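Local structure of PTS-dependent dihydroxyacetone kinase operon regulatory protein (Escherichia coli, 4LRZ) at residues F227-A230 with Q231-R234; R237-A240 with T241-Q244; Q244-A247 with I248-L252. The protein activates transcription of the dhaKLM operon from a sigma-70 promoter and represses its own expression, this chain being its N-terminal, probably sensory, half. All blocks are in the same frame, centred on the assembly; numbering follows the deposited sequence.

Contact 1: residues F227-A230 with Q231-R234; sequences FINA and QAAR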
loop_
_atom_site.group_PDB
_atom_site.type_symbol
_atom_site.label_atom_id
_atom_site.label_comp_id
_atom_site.label_asym_id
_atom_site.label_seq_id
_atom_site.Cartn_x
_atom_site.Cartn_y
_atom_site.Cartn_z
ATOM N N PHE F 227 0.051 -19.410 -17.321
ATOM C CA PHE F 227 -0.686 -19.017 -18.509
ATOM C C PHE F 227 -0.480 -19.980 -19.656
ATOM O O PHE F 227 0.564 -20.661 -19.739
ATOM C CB PHE F 227 -0.438 -17.562 -18.969
ATOM C CG PHE F 227 1.028 -17.129 -19.041
ATOM C CD1 PHE F 227 1.773 -17.301 -20.212
ATOM C CD2 PHE F 227 1.609 -16.425 -17.967
ATOM C CE1 PHE F 227 3.118 -16.842 -20.299
ATOM C CE2 PHE F 227 2.930 -15.978 -18.006
ATOM C CZ PHE F 227 3.696 -16.179 -19.180
ATOM N N ILE F 228 -1.490 -20.034 -20.518
ATOM C CA ILE F 228 -1.473 -20.822 -21.745
ATOM C C ILE F 228 -2.391 -20.126 -22.747
ATOM O O ILE F 228 -3.505 -19.726 -22.396
ATOM C CB ILE F 228 -1.936 -22.287 -21.471
ATOM C CG1 ILE F 228 -1.820 -23.142 -22.721
ATOM C CG2 ILE F 228 -3.390 -22.341 -20.930
ATOM C CD1 ILE F 228 -2.085 -24.631 -22.456
ATOM N N ASN F 229 -1.945 -19.952 -23.982
ATOM C CA ASN F 229 -2.808 -19.284 -24.961
ATOM C C ASN F 229 -3.611 -20.303 -25.764
ATOM O O ASN F 229 -3.336 -21.491 -25.660
ATOM C CB ASN F 229 -2.089 -18.230 -25.832
ATOM C CG ASN F 229 -1.001 -18.807 -26.756
ATOM O OD1 ASN F 229 -0.355 -18.040 -27.464
ATOM N ND2 ASN F 229 -0.744 -20.100 -26.697
ATOM N N ALA F 230 -4.613 -19.846 -26.516
ATOM C CA ALA F 230 -5.457 -20.743 -27.318
ATOM C C ALA F 230 -4.646 -21.703 -28.183
ATOM O O ALA F 230 -4.950 -22.888 -28.239
ATOM C CB ALA F 230 -6.463 -19.934 -28.182
ATOM N N GLN F 231 -3.602 -21.173 -28.817
ATOM C CA GLN F 231 -2.749 -21.896 -29.748
ATOM C C GLN F 231 -2.054 -23.092 -29.087
ATOM O O GLN F 231 -1.986 -24.182 -29.675
ATOM C CB GLN F 231 -1.703 -20.940 -30.366
ATOM C CG GLN F 231 -2.241 -19.632 -31.027
ATOM C CD GLN F 231 -2.580 -18.477 -30.041
ATOM O OE1 GLN F 231 -3.499 -18.577 -29.208
ATOM N NE2 GLN F 231 -1.853 -17.355 -30.173
ATOM N N ALA F 232 -1.530 -22.897 -27.875
ATOM C CA ALA F 232 -0.829 -23.977 -27.170
ATOM C C ALA F 232 -1.806 -25.057 -26.690
ATOM O O ALA F 232 -1.458 -26.236 -26.592
ATOM C CB ALA F 232 -0.051 -23.440 -26.011
ATOM N N ALA F 233 -3.023 -24.634 -26.388
ATOM C CA ALA F 233 -3.985 -25.494 -25.749
ATOM C C ALA F 233 -4.634 -26.434 -26.760
ATOM O O ALA F 233 -5.019 -27.547 -26.403
ATOM C CB ALA F 233 -5.037 -24.664 -25.039
ATOM N N ARG F 234 -4.773 -25.991 -28.010
ATOM C CA ARG F 234 -5.291 -26.884 -29.052
ATOM C C ARG F 234 -4.235 -27.921 -29.447
ATOM O O ARG F 234 -4.535 -29.117 -29.473
ATOM C CB ARG F 234 -5.860 -26.127 -30.263
ATOM C CG ARG F 234 -4.876 -25.224 -30.990
ATOM C CD ARG F 234 -5.368 -24.802 -32.391
ATOM N NE ARG F 234 -4.730 -23.539 -32.802
ATOM C CZ ARG F 234 -5.164 -22.315 -32.468
ATOM N NH1 ARG F 234 -6.255 -22.157 -31.716
ATOM N NH2 ARG F 234 -4.503 -21.236 -32.885
#

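Contact 2: residues R237-A240 with T241-Q244; sequences RLDA and TASQ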
loop_
_atom_site.group_PDB
_atom_site.type_symbol
_atom_site.label_atom_id
_atom_site.label_comp_id
_atom_site.label_asym_id
_atom_site.label_seq_id
_atom_site.Cartn_x
_atom_site.Cartn_y
_atom_site.Cartn_z
ATOM N N ARG F 237 -3.431 -30.426 -26.864
ATOM C CA ARG F 237 -4.747 -30.814 -26.390
ATOM C C ARG F 237 -4.928 -30.753 -24.853
ATOM O O ARG F 237 -5.231 -31.751 -24.184
ATOM C CB ARG F 237 -5.145 -32.153 -26.989
ATOM C CG ARG F 237 -5.436 -32.060 -28.491
ATOM C CD ARG F 237 -5.956 -33.363 -29.042
ATOM N NE ARG F 237 -5.115 -34.491 -28.637
ATOM C CZ ARG F 237 -5.479 -35.436 -27.766
ATOM N NH1 ARG F 237 -6.686 -35.413 -27.186
ATOM N NH2 ARG F 237 -4.621 -36.409 -27.477
ATOM N N LEU F 238 -4.711 -29.556 -24.310
ATOM C CA LEU F 238 -5.040 -29.269 -22.924
ATOM C C LEU F 238 -6.301 -28.422 -22.841
ATOM O O LEU F 238 -6.621 -27.673 -23.772
ATOM C CB LEU F 238 -3.873 -28.576 -22.206
ATOM C CG LEU F 238 -2.683 -29.446 -21.779
ATOM C CD1 LEU F 238 -1.662 -28.617 -20.957
ATOM C CD2 LEU F 238 -3.137 -30.699 -21.003
ATOM N N ASP F 239 -7.026 -28.573 -21.733
ATOM C CA ASP F 239 -8.198 -27.744 -21.477
ATOM C C ASP F 239 -7.817 -26.279 -21.328
ATOM O O ASP F 239 -7.004 -25.903 -20.471
ATOM C CB ASP F 239 -8.978 -28.192 -20.246
ATOM C CG ASP F 239 -10.168 -27.273 -19.950
ATOM O OD1 ASP F 239 -10.514 -26.406 -20.781
ATOM O OD2 ASP F 239 -10.773 -27.414 -18.879
ATOM N N ALA F 240 -8.448 -25.470 -22.169
ATOM C CA ALA F 240 -8.134 -24.055 -22.348
ATOM C C ALA F 240 -8.321 -23.150 -21.106
ATOM O O ALA F 240 -7.674 -22.106 -21.029
ATOM C CB ALA F 240 -8.944 -23.495 -23.564
ATOM N N THR F 241 -9.207 -23.560 -20.178
ATOM C CA THR F 241 -9.535 -22.825 -18.948
ATOM C C THR F 241 -9.290 -23.594 -17.620
ATOM O O THR F 241 -9.162 -22.961 -16.563
ATOM C CB THR F 241 -11.020 -22.265 -18.919
ATOM O OG1 THR F 241 -11.935 -23.305 -18.546
ATOM C CG2 THR F 241 -11.442 -21.615 -20.256
ATOM N N ALA F 242 -9.234 -24.921 -17.632
ATOM C CA ALA F 242 -9.053 -25.629 -16.354
ATOM C C ALA F 242 -7.609 -26.007 -16.031
ATOM O O ALA F 242 -7.338 -26.521 -14.931
ATOM C CB ALA F 242 -9.912 -26.840 -16.273
ATOM N N SER F 243 -6.698 -25.777 -16.978
ATOM C CA SER F 243 -5.293 -26.130 -16.780
ATOM C C SER F 243 -4.589 -25.138 -15.850
ATOM O O SER F 243 -3.761 -25.542 -15.010
ATOM C CB SER F 243 -4.541 -26.166 -18.118
ATOM O OG SER F 243 -5.108 -27.090 -19.025
ATOM N N GLN F 244 -4.923 -23.845 -16.010
ATOM C CA GLN F 244 -4.223 -22.774 -15.325
ATOM C C GLN F 244 -4.313 -22.908 -13.789
ATOM O O GLN F 244 -5.342 -23.249 -13.259
ATOM C CB GLN F 244 -4.639 -21.399 -15.862
ATOM C CG GLN F 244 -5.988 -21.386 -16.474
ATOM C CD GLN F 244 -5.977 -21.593 -17.990
ATOM O OE1 GLN F 244 -5.743 -20.664 -18.767
ATOM N NE2 GLN F 244 -6.254 -22.804 -18.403
#

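Contact 3: residues Q244-A247 with I248-L252; sequences QGRA and ITELL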
loop_
_atom_site.group_PDB
_atom_site.type_symbol
_atom_site.label_atom_id
_atom_site.label_comp_id
_atom_site.label_asym_id
_atom_site.label_seq_id
_atom_site.Cartn_x
_atom_site.Cartn_y
_atom_site.Cartn_z
ATOM N N GLN F 244 -4.923 -23.845 -16.010
ATOM C CA GLN F 244 -4.223 -22.774 -15.325
ATOM C C GLN F 244 -4.313 -22.908 -13.789
ATOM O O GLN F 244 -5.342 -23.249 -13.259
ATOM C CB GLN F 244 -4.639 -21.399 -15.862
ATOM C CG GLN F 244 -5.988 -21.386 -16.474
ATOM C CD GLN F 244 -5.977 -21.593 -17.990
ATOM O OE1 GLN F 244 -5.743 -20.664 -18.767
ATOM N NE2 GLN F 244 -6.254 -22.804 -18.403
ATOM N N GLY F 245 -3.204 -22.698 -13.100
ATOM C CA GLY F 245 -3.181 -22.897 -11.671
ATOM C C GLY F 245 -3.030 -24.341 -11.205
ATOM O O GLY F 245 -3.037 -24.594 -10.004
ATOM N N ARG F 246 -2.915 -25.296 -12.125
ATOM C CA ARG F 246 -2.642 -26.695 -11.743
ATOM C C ARG F 246 -1.202 -27.086 -12.070
ATOM O O ARG F 246 -0.545 -26.479 -12.944
ATOM C CB ARG F 246 -3.559 -27.673 -12.454
ATOM C CG ARG F 246 -5.022 -27.294 -12.451
ATOM C CD ARG F 246 -5.926 -28.486 -12.125
ATOM N NE ARG F 246 -5.619 -29.710 -12.874
ATOM C CZ ARG F 246 -5.347 -30.901 -12.322
ATOM N NH1 ARG F 246 -5.326 -31.047 -11.000
ATOM N NH2 ARG F 246 -5.088 -31.955 -13.092
ATOM N N ALA F 247 -0.730 -28.097 -11.359
ATOM C CA ALA F 247 0.590 -28.663 -11.593
ATOM C C ALA F 247 0.741 -29.059 -13.052
ATOM O O ALA F 247 -0.101 -29.766 -13.631
ATOM C CB ALA F 247 0.837 -29.856 -10.676
ATOM N N ILE F 248 1.808 -28.578 -13.654
ATOM C CA ILE F 248 2.102 -28.956 -15.019
ATOM C C ILE F 248 2.436 -30.461 -15.158
ATOM O O ILE F 248 2.161 -31.060 -16.200
ATOM C CB ILE F 248 3.179 -28.035 -15.656
ATOM C CG1 ILE F 248 3.152 -28.224 -17.173
ATOM C CG2 ILE F 248 4.563 -28.316 -15.041
ATOM C CD1 ILE F 248 3.085 -26.985 -17.979
ATOM N N THR F 249 2.990 -31.071 -14.103
ATOM C CA THR F 249 3.324 -32.500 -14.152
ATOM C C THR F 249 2.049 -33.296 -14.362
ATOM O O THR F 249 2.028 -34.225 -15.173
ATOM C CB THR F 249 4.064 -33.041 -12.884
ATOM O OG1 THR F 249 3.344 -32.678 -11.696
ATOM C CG2 THR F 249 5.546 -32.557 -12.822
ATOM N N GLU F 250 0.978 -32.927 -13.657
ATOM C CA GLU F 250 -0.304 -33.599 -13.870
ATOM C C GLU F 250 -1.122 -33.042 -15.041
ATOM O O GLU F 250 -2.281 -33.395 -15.209
ATOM C CB GLU F 250 -1.125 -33.727 -12.572
ATOM C CG GLU F 250 -1.513 -32.436 -11.873
ATOM C CD GLU F 250 -1.588 -32.615 -10.351
ATOM O OE1 GLU F 250 -2.575 -32.138 -9.743
ATOM O OE2 GLU F 250 -0.661 -33.239 -9.767
ATOM N N LEU F 251 -0.516 -32.200 -15.870
ATOM C CA LEU F 251 -1.211 -31.751 -17.071
ATOM C C LEU F 251 -0.758 -32.497 -18.310
ATOM O O LEU F 251 -1.581 -33.012 -19.059
ATOM C CB LEU F 251 -1.111 -30.243 -17.261
ATOM C CG LEU F 251 -2.088 -29.473 -16.360
ATOM C CD1 LEU F 251 -1.777 -27.988 -16.370
ATOM C CD2 LEU F 251 -3.561 -29.747 -16.720
ATOM N N LEU F 252 0.549 -32.570 -18.515
ATOM C CA LEU F 252 1.090 -33.311 -19.647
ATOM C C LEU F 252 2.438 -33.927 -19.304
ATOM O O LEU F 252 3.105 -33.483 -18.364
ATOM C CB LEU F 252 1.173 -32.425 -20.904
ATOM C CG LEU F 252 2.347 -31.486 -21.168
ATOM C CD1 LEU F 252 1.993 -30.639 -22.355
ATOM C CD2 LEU F 252 2.650 -30.596 -19.972
#

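Contact 1: residues F227-A230 with Q231-R234
The amide of Gln-231 lies against that of Asn-229 with the two planes only 30° apart, a stacked pair even though the side chains as a whole run at about a right angle to each other. Gln-231 reaches this position by folding back: its chain bends at the second torsion, which brings CD to 3.7 Å from CG of Asn-229. Its NE2 also makes a weak hydrogen bond to the backbone O of Met-212. Asn-229 sits at the N-cap position, where strand 225-228 gives way to helix 230-235, the strand-to-helix corner after the second strand of the PAS fold. Its CG stands between the backbone N and the carbonyl carbon (chi1 65°), which directs the amide back to the start of the helix. With an alanine at this position, the Gln-231 amide would probably lose the flat group it rests on and be held in its rotation only by the weak bond to Met-212, and a gap would open beside the first helical turn. Backbone bonds define that turn. Asn-229 O accepts from Ala-233 N at 3.2 Å and more weakly from Ala-232 N, while Ala-230 O takes the N-H of Arg-234 at 3.1 Å. Ile-228 stretches CD1 along the helix. Its CG1 packs on Ala-232 CB at 3.7 Å and CD1 on Ala-233 CB at 3.9 Å. Ile-228 also touches Ile-217 and Gln-244. Arg-234, at the exposed face, lays CG 3.6 Å from Ala-230 O; its guanidinium has Ala-230 O over one face, and Gln-231 CA lies 3.6 Å above the guanidinium plane, over the centre.

Contact 2: residues R237-A240 with T241-Q244
Ser-243 turns its hydroxyl back onto the backbone carbonyl of Asp-239: OG donates to Asp-239 O at 2.7 Å, in the plane of the carbonyl and on one of its lone pairs. The rotamer that sets OG beside the backbone N of its own residue (chi1 -59°) makes this possible, and it leaves the hydroxyl 3.7 Å from Leu-238 CB. A buried hydroxyl and a backbone oxygen thus satisfy each other. The Asp-239 carboxylate serves the chain just ahead of it. OD1 receives the N-H of Thr-241 at 3.2 Å in an almost straight bond (174°), although the donor comes from above the carboxylate plane. A second bond, from Ala-242 N to OD2, is weak and doubtful because OD2 is not securely placed. Farther on, Gln-244 bends at its second torsion and offers NE2 to Ala-240 O, a weak bond at 3.1 Å. Thr-241, Ala-242 and Gln-244 also pack against the chain of another protein in the assembly. The bond from Asp-239 OD1 to the N-H two residues later defines an Asx turn, set here in the loop between helices 230-235 and 256-264 of the PAS fold.

Contact 3: residues Q244-A247 with I248-L252
A single helix-like turn, in the long connection between helices 230-235 and 256-264 of the PAS fold, begins where residues 244-247 run into 248-252. Within the turn Ile-248 O takes two backbone N-H groups, those of Leu-251 and Leu-252. The contact across the junction is carried by Arg-246, Ala-247, Glu-250 and Leu-251. Arg-246 and Glu-250 form a salt bridge, NH1 to OE1 at 3.2 Å. The two side chains meet at about a right angle, and the guanidinium and carboxylate planes are turned 47° apart, so a single nitrogen faces a single oxygen and the groups do not pair flat. Arg-246 is bent at both its second and third torsions, which curls the guanidinium round toward the following turn. Glu-250 carries CG between its backbone N and carbonyl carbon (chi1 60°), and this sends the chain back across Ala-247: CG lies 3.5 Å from Ala-247 O, and CD 3.7 Å from Ala-247 CB. The alanine methyl therefore packs alongside the acidic chain. Leu-251 meets the same carbonyl, CG lying 3.4 Å from Ala-247 O, and its CD1 is 3.9 Å from Arg-246 O; it also packs on Leu-225. Ile-248 turns away from 244-247 to the sheet, where it meets Leu-225, Ile-217 and Trp-219. Arg-246 also packs against a basic side chain on the chain of another protein, so the Glu-250 carboxylate probably offsets some of the positive charge gathered there. With Glu-250 exposed and joined to Arg-246 through one oxygen, the ion pair is likely to be weakened by solvent, so the apolar contacts of Leu-251 and Ile-248, with the backbone bond between Ile-248 and Gly-223, probably do more to hold the turn in place.

How the contacts relate
From the N terminus the three contacts follow in series, none nesting or crossing. Contact 1 turns the chain from edge strand 225-228 into helix 230-235. Contact 2 closes the loop after that helix, and a probable hydrogen bond from Leu-238 N to Ala-233 O joins them. Contact 3 starts at Gln-244, where contact 2 ends, and carries the chain into the turn at 248-252. Gln-244 reaches back to contact 1, its OE1 packing on Ile-228 CG2, while Leu-251 meets contact 2 at Ser-243 and Leu-238. Backbone bonds from Gly-245 and Arg-246 to Leu-225 return the path to its opening strand, so helix, loop and turn are gathered against strand 225-228 and its neighbour 215-219 in the PAS sheet.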